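Local coordinates for flagellar protein FliL (Vibrio alginolyticus, PDB 6AHP) that probably assists the function of the bacterial flagellar motor as a stomatin-like protein whose core lies in the periplasm, at residues A[14-19]-A[59-64]. Sequence-based numbering, arbitrary orientation.
Sequences QAFVFN and STFASA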
loop_
_atom_site.group_PDB
_atom_site.type_symbol
_atom_site.label_atom_id
_atom_site.label_comp_id
_atom_site.label_asym_id
_atom_site.label_seq_id
_atom_site.Cartn_x
_atom_site.Cartn_y
_atom_site.Cartn_z
ATOM N N GLN A 14 -10.094 1.511 8.325
ATOM C CA GLN A 14 -9.890 0.070 8.202
ATOM C C GLN A 14 -8.587 -0.344 8.877
ATOM O O GLN A 14 -7.502 0.108 8.482
ATOM C CB GLN A 14 -9.884 -0.343 6.732
ATOM C CG GLN A 14 -9.600 -1.826 6.503
ATOM C CD GLN A 14 -10.802 -2.712 6.801
ATOM O OE1 GLN A 14 -11.225 -2.851 7.956
ATOM N NE2 GLN A 14 -11.361 -3.311 5.758
ATOM N N ALA A 15 -8.693 -1.224 9.869
ATOM C CA ALA A 15 -7.512 -1.747 10.547
ATOM C C ALA A 15 -6.620 -2.517 9.581
ATOM O O ALA A 15 -7.091 -3.156 8.637
ATOM C CB ALA A 15 -7.911 -2.659 11.702
ATOM N N PHE A 16 -5.312 -2.454 9.825
ATOM C CA PHE A 16 -4.353 -3.219 9.039
ATOM C C PHE A 16 -4.222 -4.621 9.621
ATOM O O PHE A 16 -3.909 -4.786 10.811
ATOM C CB PHE A 16 -3.002 -2.506 8.992
ATOM C CG PHE A 16 -3.078 -1.200 8.289
ATOM C CD1 PHE A 16 -2.866 -1.126 6.927
ATOM C CD2 PHE A 16 -3.470 -0.062 8.973
ATOM C CE1 PHE A 16 -2.987 0.094 6.252
ATOM C CE2 PHE A 16 -3.602 1.157 8.320
ATOM C CZ PHE A 16 -3.357 1.238 6.952
ATOM N N VAL A 17 -4.472 -5.619 8.778
ATOM C CA VAL A 17 -4.300 -7.029 9.118
ATOM C C VAL A 17 -3.287 -7.621 8.145
ATOM O O VAL A 17 -3.468 -7.536 6.923
ATOM C CB VAL A 17 -5.625 -7.800 9.042
ATOM C CG1 VAL A 17 -5.381 -9.279 9.311
ATOM C CG2 VAL A 17 -6.647 -7.189 9.981
ATOM N N PHE A 18 -2.228 -8.217 8.682
ATOM C CA PHE A 18 -1.162 -8.746 7.847
ATOM C C PHE A 18 -0.476 -9.874 8.595
ATOM O O PHE A 18 -0.463 -9.906 9.829
ATOM C CB PHE A 18 -0.147 -7.659 7.478
ATOM C CG PHE A 18 0.471 -7.004 8.667
ATOM C CD1 PHE A 18 -0.208 -6.013 9.356
ATOM C CD2 PHE A 18 1.718 -7.398 9.114
ATOM C CE1 PHE A 18 0.343 -5.428 10.452
ATOM C CE2 PHE A 18 2.278 -6.812 10.221
ATOM C CZ PHE A 18 1.581 -5.817 10.894
ATOM N N ASN A 19 0.118 -10.791 7.883
ATOM C CA ASN A 19 0.803 -11.923 8.425
ATOM C C ASN A 19 2.236 -11.639 8.680
ATOM O O ASN A 19 2.735 -10.693 8.182
ATOM C CB ASN A 19 0.671 -13.125 7.527
ATOM C CG ASN A 19 -0.671 -13.220 6.857
ATOM O OD1 ASN A 19 -0.782 -12.974 5.676
ATOM N ND2 ASN A 19 -1.704 -13.552 7.619
ATOM N N SER A 59 2.995 -1.750 3.184
ATOM C CA SER A 59 4.366 -2.092 2.811
ATOM C C SER A 59 5.278 -2.117 4.024
ATOM O O SER A 59 6.135 -3.001 4.149
ATOM C CB SER A 59 4.915 -1.102 1.788
ATOM O OG SER A 59 4.307 -1.263 0.526
ATOM N N THR A 60 5.130 -1.135 4.919
ATOM C CA THR A 60 5.986 -1.101 6.094
ATOM C C THR A 60 5.754 -2.324 6.960
ATOM O O THR A 60 6.705 -2.992 7.361
ATOM C CB THR A 60 5.749 0.151 6.923
ATOM O OG1 THR A 60 5.971 1.314 6.110
ATOM C CG2 THR A 60 6.731 0.137 8.113
ATOM N N PHE A 61 4.490 -2.613 7.275
ATOM C CA PHE A 61 4.162 -3.752 8.131
ATOM C C PHE A 61 4.534 -5.095 7.492
ATOM O O PHE A 61 4.905 -6.032 8.202
ATOM C CB PHE A 61 2.676 -3.731 8.466
ATOM C CG PHE A 61 2.225 -2.480 9.168
ATOM C CD1 PHE A 61 3.091 -1.776 9.990
ATOM C CD2 PHE A 61 0.921 -2.022 9.018
ATOM C CE1 PHE A 61 2.672 -0.629 10.643
ATOM C CE2 PHE A 61 0.488 -0.875 9.678
ATOM C CZ PHE A 61 1.373 -0.177 10.486
ATOM N N ALA A 62 4.430 -5.216 6.168
ATOM C CA ALA A 62 4.775 -6.471 5.506
ATOM C C ALA A 62 6.229 -6.861 5.752
ATOM O O ALA A 62 6.542 -8.053 5.856
ATOM C CB ALA A 62 4.505 -6.371 4.004
ATOM N N SER A 63 7.128 -5.882 5.864
ATOM C CA SER A 63 8.547 -6.151 6.058
ATOM C C SER A 63 8.964 -6.069 7.521
ATOM O O SER A 63 10.111 -5.729 7.811
ATOM C CB SER A 63 9.390 -5.189 5.230
ATOM O OG SER A 63 9.497 -3.941 5.899
ATOM N N ALA A 64 8.067 -6.362 8.449
ATOM C CA ALA A 64 8.433 -6.474 9.851
ATOM C C ALA A 64 8.495 -7.945 10.262
ATOM O O ALA A 64 7.785 -8.784 9.708
ATOM C CB ALA A 64 7.433 -5.723 10.724
#
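Phe18 and Phe61 meet through contrasting first torsions: the Phe18 CG sits between its backbone N and carbonyl carbon (chi1 58°), whereas the Phe61 CG lies anti to its own carbonyl carbon. This sets one face of the Phe18 ring against Phe61 CB, with Phe61 CG near the rim of that ring. Phe61 CB stands 3.4 Å from the centroid of the Phe18 ring and close to the ring normal, which meets the geometry of a CH-pi contact over the face; Phe18 CZ is likewise 3.4 Å from Phe61 CB. The centroid separation of 5.1 Å between the Phe18 and Phe61 rings is too large for a close face-to-face stack, although their planes differ by just 16°, so the methylene, not the second ring, occupies the centre of the Phe18 face. Phe18 CE2 also comes within 3.4 Å of Phe61 O, bringing the ring up to the helix backbone in its last turn.

Farther out, the Phe61 ring turns its edge toward the face of Phe16 in an offset edge-to-face pair, with centroids 5.7 Å apart and planes at 76°. Phe61 CE2 makes the nearest approach to Phe16, 3.8 Å from Phe16 CG, with Phe61 CD2 close behind.

Phe16 and Phe18, alternate residues of strand 7-21, both direct their CB toward helix 50-62, while Val17 between them points away. Backbone hydrogen bonds to Ile31 and Val29 tie this strand to strand 26-38, and the Phe18 side chain packs on the same two residues. Phe16, Phe18 and Phe61 thus form an aromatic cluster that joins the antiparallel sheet, through strand 7-21, to the C-terminal end of helix 50-62. All three rings are buried, and their contact chemistry is apolar and aromatic, consistent with a hydrophobic core seam held by dispersion and weak ring electrostatics.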